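Long-range contacts in ATP-dependent RNA helicase HrpB (Escherichia coli, PDB 6EUD), which hydrolyses ATP to ADP and phosphate as a DEAH/RHA-type RNA helicase that binds single-stranded RNA: residues A440-I445 against S455-A460; L490-L495 against L553-D558. One frame throughout, in Å; residues are numbered along the deposited sequence.

Contact 1: residues A440-I445 against S455-A460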
loop_
_atom_site.group_PDB
_atom_site.type_symbol
_atom_site.label_atom_id
_atom_site.label_comp_id
_atom_site.label_asym_id
_atom_site.label_seq_id
_atom_site.Cartn_x
_atom_site.Cartn_y
_atom_site.Cartn_z
ATOM N N ALA A 440 -9.048 18.884 19.595
ATOM C CA ALA A 440 -9.782 19.346 18.414
ATOM C C ALA A 440 -8.977 20.378 17.641
ATOM O O ALA A 440 -8.966 20.389 16.398
ATOM C CB ALA A 440 -11.141 19.929 18.818
ATOM N N LYS A 441 -8.319 21.257 18.384
ATOM C CA LYS A 441 -7.469 22.265 17.782
ATOM C C LYS A 441 -6.248 21.619 17.122
ATOM O O LYS A 441 -5.911 21.934 15.973
ATOM C CB LYS A 441 -7.023 23.291 18.824
ATOM C CG LYS A 441 -6.041 24.299 18.257
ATOM C CD LYS A 441 -6.358 25.710 18.681
ATOM C CE LYS A 441 -5.620 26.670 17.779
ATOM N NZ LYS A 441 -5.859 28.077 18.178
ATOM N N ILE A 442 -5.595 20.713 17.844
ATOM C CA ILE A 442 -4.460 19.985 17.269
ATOM C C ILE A 442 -4.867 19.320 15.963
ATOM O O ILE A 442 -4.136 19.363 14.969
ATOM C CB ILE A 442 -3.914 18.916 18.225
ATOM C CG1 ILE A 442 -3.227 19.580 19.427
ATOM C CG2 ILE A 442 -2.936 17.993 17.495
ATOM C CD1 ILE A 442 -1.928 20.323 19.073
ATOM N N ALA A 443 -6.054 18.725 15.967
ATOM C CA ALA A 443 -6.543 17.990 14.818
ATOM C C ALA A 443 -6.808 18.931 13.645
ATOM O O ALA A 443 -6.499 18.612 12.500
ATOM C CB ALA A 443 -7.801 17.211 15.185
ATOM N N ALA A 444 -7.370 20.097 13.927
ATOM C CA ALA A 444 -7.668 21.022 12.850
ATOM C C ALA A 444 -6.348 21.504 12.226
ATOM O O ALA A 444 -6.233 21.635 11.010
ATOM C CB ALA A 444 -8.514 22.190 13.352
ATOM N N ILE A 445 -5.343 21.718 13.065
ATOM C CA ILE A 445 -4.014 22.076 12.589
ATOM C C ILE A 445 -3.386 21.003 11.692
ATOM O O ILE A 445 -2.933 21.303 10.588
ATOM C CB ILE A 445 -3.060 22.347 13.764
ATOM C CG1 ILE A 445 -3.555 23.560 14.541
ATOM C CG2 ILE A 445 -1.635 22.580 13.246
ATOM C CD1 ILE A 445 -2.757 23.845 15.767
ATOM N N SER A 455 8.284 24.902 12.586
ATOM C CA SER A 455 8.214 23.477 12.888
ATOM C C SER A 455 7.553 23.182 14.230
ATOM O O SER A 455 7.108 22.054 14.460
ATOM C CB SER A 455 9.613 22.849 12.868
ATOM O OG SER A 455 10.350 23.236 14.013
ATOM N N ASP A 456 7.508 24.174 15.118
ATOM C CA ASP A 456 6.902 23.976 16.428
ATOM C C ASP A 456 5.362 23.926 16.348
ATOM O O ASP A 456 4.704 24.894 15.944
ATOM C CB ASP A 456 7.370 25.065 17.394
ATOM C CG ASP A 456 6.915 24.815 18.816
ATOM O OD1 ASP A 456 6.405 23.701 19.090
ATOM O OD2 ASP A 456 7.094 25.711 19.676
ATOM N N LEU A 457 4.800 22.776 16.720
ATOM C CA LEU A 457 3.347 22.584 16.745
ATOM C C LEU A 457 2.701 23.414 17.870
ATOM O O LEU A 457 1.527 23.782 17.795
ATOM C CB LEU A 457 3.011 21.104 16.914
ATOM C CG LEU A 457 1.542 20.738 17.119
ATOM C CD1 LEU A 457 0.702 21.015 15.876
ATOM C CD2 LEU A 457 1.404 19.297 17.565
ATOM N N GLY A 458 3.482 23.722 18.898
ATOM C CA GLY A 458 3.021 24.574 19.980
ATOM C C GLY A 458 2.814 26.007 19.524
ATOM O O GLY A 458 2.010 26.748 20.085
ATOM N N VAL A 459 3.545 26.411 18.497
ATOM C CA VAL A 459 3.350 27.746 17.941
ATOM C C VAL A 459 2.016 27.811 17.206
ATOM O O VAL A 459 1.220 28.702 17.467
ATOM C CB VAL A 459 4.497 28.161 16.988
ATOM C CG1 VAL A 459 4.037 29.274 16.096
ATOM C CG2 VAL A 459 5.731 28.594 17.796
ATOM N N ALA A 460 1.759 26.858 16.315
ATOM C CA ALA A 460 0.498 26.848 15.580
ATOM C C ALA A 460 -0.694 26.774 16.551
ATOM O O ALA A 460 -1.705 27.484 16.387
ATOM C CB ALA A 460 0.468 25.693 14.591
#
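Ile-442 and Ile-445 of helix 433-447 pack against Leu-457 and Ala-460 of helix 457-462 in a helix-loop-helix unit, part of the helical region that follows the two RecA-like domains, as in DEAH/RHA helicases. The nearest CA pairs are Ile-442 with Leu-457 (8.2 Å) and Ile-445 with Ala-460 (7.2 Å), three residues on in each helix. No hydrogen bond crosses the interface, and adhesion is by apolar side chains.

Leu-457 reaches both isoleucines through its two branches. Its CG stands anti to the backbone N (chi1 173°); CD2 lies 3.8 Å from Ile-442 CD1, and CD1 lies 3.9 Å from Ile-445 CG2. The side chains of Ile-442 and Leu-457 cross at about a right angle. Ile-445 divides its contacts in another way: CG2 serves Leu-457 and also approaches Ala-460 CB. Ile-445 CD1 extends onto the neighbouring backbone, 3.7 Å from Ala-460 C. That second methyl also meets Ala-460 CB, so the small residue is touched on both its side chain and its main chain.

At the margin Lys-441 CE comes within 4.2 Å of Ala-460 O, and Lys-441 NZ makes a weak hydrogen bond to Phe-461 O. On another face of helix 433-447, Ala-444 touches Arg-471 and Ser-472 of helix 466-479. Helix 457-462 is N-capped by Asp-456, whose OD1 accepts from Gly-458 N at 2.9 Å, with the donor well above the carboxylate plane and an N-H...O angle of 149°.

Contact 2: residues L490-L495 against L553-D558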
loop_
_atom_site.group_PDB
_atom_site.type_symbol
_atom_site.label_atom_id
_atom_site.label_comp_id
_atom_site.label_asym_id
_atom_site.label_seq_id
_atom_site.Cartn_x
_atom_site.Cartn_y
_atom_site.Cartn_z
ATOM N N LEU A 490 -1.676 20.049 27.712
ATOM C CA LEU A 490 -2.417 18.795 27.570
ATOM C C LEU A 490 -2.140 18.112 26.232
ATOM O O LEU A 490 -2.697 17.051 25.952
ATOM C CB LEU A 490 -3.912 19.037 27.712
ATOM C CG LEU A 490 -4.384 19.594 29.055
ATOM C CD1 LEU A 490 -5.868 19.950 28.975
ATOM C CD2 LEU A 490 -4.107 18.580 30.176
ATOM N N ILE A 491 -1.284 18.729 25.419
ATOM C CA ILE A 491 -1.052 18.287 24.053
ATOM C C ILE A 491 -0.251 16.994 23.992
ATOM O O ILE A 491 -0.665 16.040 23.323
ATOM C CB ILE A 491 -0.307 19.351 23.240
ATOM C CG1 ILE A 491 -1.090 20.663 23.205
ATOM C CG2 ILE A 491 -0.035 18.844 21.842
ATOM C CD1 ILE A 491 -0.381 21.771 22.480
ATOM N N ALA A 492 0.882 16.966 24.697
ATOM C CA ALA A 492 1.833 15.849 24.594
ATOM C C ALA A 492 1.205 14.470 24.855
ATOM O O ALA A 492 1.400 13.574 24.061
ATOM C CB ALA A 492 3.033 16.062 25.524
ATOM N N PRO A 493 0.456 14.286 25.953
ATOM C CA PRO A 493 -0.103 12.931 26.099
ATOM C C PRO A 493 -1.159 12.563 25.036
ATOM O O PRO A 493 -1.226 11.399 24.638
ATOM C CB PRO A 493 -0.709 12.951 27.500
ATOM C CG PRO A 493 -0.945 14.405 27.793
ATOM C CD PRO A 493 0.136 15.154 27.101
ATOM N N LEU A 494 -1.938 13.527 24.559
ATOM C CA LEU A 494 -2.860 13.287 23.436
ATOM C C LEU A 494 -2.131 12.857 22.158
ATOM O O LEU A 494 -2.537 11.912 21.473
ATOM C CB LEU A 494 -3.676 14.548 23.162
ATOM C CG LEU A 494 -4.669 14.921 24.266
ATOM C CD1 LEU A 494 -5.120 16.342 24.061
ATOM C CD2 LEU A 494 -5.857 13.980 24.247
ATOM N N LEU A 495 -1.055 13.558 21.839
ATOM C CA LEU A 495 -0.230 13.203 20.705
ATOM C C LEU A 495 0.435 11.844 20.870
ATOM O O LEU A 495 0.464 11.039 19.937
ATOM C CB LEU A 495 0.855 14.248 20.485
ATOM C CG LEU A 495 0.597 15.470 19.623
ATOM C CD1 LEU A 495 1.952 16.100 19.281
ATOM C CD2 LEU A 495 -0.193 15.130 18.364
ATOM N N LEU A 553 6.084 19.423 11.422
ATOM C CA LEU A 553 5.454 19.909 12.655
ATOM C C LEU A 553 5.776 18.972 13.803
ATOM O O LEU A 553 5.568 17.755 13.705
ATOM C CB LEU A 553 3.936 20.033 12.501
ATOM C CG LEU A 553 3.394 21.304 11.857
ATOM C CD1 LEU A 553 1.872 21.231 11.821
ATOM C CD2 LEU A 553 3.885 22.539 12.591
ATOM N N ALA A 554 6.286 19.528 14.895
ATOM C CA ALA A 554 6.663 18.693 16.035
ATOM C C ALA A 554 6.451 19.424 17.340
ATOM O O ALA A 554 6.360 20.662 17.383
ATOM C CB ALA A 554 8.110 18.237 15.925
ATOM N N LEU A 555 6.384 18.637 18.403
ATOM C CA LEU A 555 6.196 19.163 19.744
ATOM C C LEU A 555 7.338 18.665 20.612
ATOM O O LEU A 555 7.767 17.505 20.477
ATOM C CB LEU A 555 4.842 18.724 20.321
ATOM C CG LEU A 555 4.429 19.488 21.583
ATOM C CD1 LEU A 555 3.876 20.864 21.214
ATOM C CD2 LEU A 555 3.444 18.687 22.428
ATOM N N LEU A 556 7.847 19.539 21.476
ATOM C CA LEU A 556 8.898 19.148 22.398
ATOM C C LEU A 556 8.264 18.542 23.630
ATOM O O LEU A 556 7.250 19.026 24.127
ATOM C CB LEU A 556 9.800 20.331 22.767
ATOM C CG LEU A 556 9.349 21.385 23.773
ATOM C CD1 LEU A 556 9.766 21.024 25.190
ATOM C CD2 LEU A 556 9.924 22.752 23.387
ATOM N N VAL A 557 8.857 17.455 24.101
ATOM C CA VAL A 557 8.355 16.739 25.256
ATOM C C VAL A 557 9.487 16.468 26.233
ATOM O O VAL A 557 10.613 16.166 25.836
ATOM C CB VAL A 557 7.696 15.408 24.857
ATOM C CG1 VAL A 557 6.475 15.664 23.994
ATOM C CG2 VAL A 557 8.674 14.531 24.119
ATOM N N ASP A 558 9.197 16.613 27.516
ATOM C CA ASP A 558 10.089 16.097 28.534
ATOM C C ASP A 558 9.788 14.605 28.639
ATOM O O ASP A 558 8.685 14.208 29.022
ATOM C CB ASP A 558 9.888 16.830 29.861
ATOM C CG ASP A 558 10.875 16.393 30.922
ATOM O OD1 ASP A 558 11.835 17.150 31.197
ATOM O OD2 ASP A 558 10.688 15.295 31.485
#
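Leu-555 CD2 sits 3.5 Å from Ile-491 CG2, the closest pair between segments 490-495 and 553-558. The same leucine methyl lies 3.8 Å from Ala-492 N and also approaches Ala-492 CB, so it rests against Ile-491 and the backbone N of Ala-492. Two further pairs widen the contact: Leu-495 CD1 meets Leu-555 CB at 4.0 Å, and Ala-492 CB meets Val-557 CG1 at 3.8 Å. Leu-555 is therefore gripped by Ile-491 and Leu-495, four residues apart, with Ala-492 between them in sequence. Chi1 of -167° sets Leu-555 CG anti to the backbone N, and chi2 near 79° then places the CD branches. CD2 is the one that meets Ile-491 and Ala-492, and CB meets Leu-495.

Alternation along the extended chain selects the partners. Leu-555 and Val-557 direct their CB atoms to the helix, whereas Ala-554 and Leu-556 direct theirs away from it. The axes of the short segments approach to 9.6 Å, and their N-to-C directions run at 126°, well away from antiparallel.

In the next shell, backbone bonds of Leu-555 to Ile-536 and of Val-557 to Trp-534 pair this chain with strand 534-542, in a sheet consistent with the OB-fold domain of DEAH/RHA proteins. Ile-491 also meets Thr-438 of helix 433-447, and Leu-495 meets Met-426 of helix 421-429. No hydrogen bond crosses the contact, so it rests on aliphatic van der Waals packing, which sets no bond direction; the directional bonds here are those of the backbone pairing with strand 534-542.

Contact 1 and contact 2 are neighbours in one hydrophobic region, their centres 10 Å apart, although contact 1 closes along the chain before contact 2 opens. Ile-442 CD1 packs 3.7 Å from Ile-491 CG2, joining the two helices, and Leu-457 touches Leu-495. The second segments are joined by polar backbone groups: Ala-554 probably hydrogen-bonds twice, its N to Ser-455 O and its O to Leu-457 N, each at 2.7 Å. The start of helix 457-462 is thus linked to strand 554-556. Neither contact lies at the predicted ATP-binding residues or the DEFH box; together they join helices to the sheet that follows.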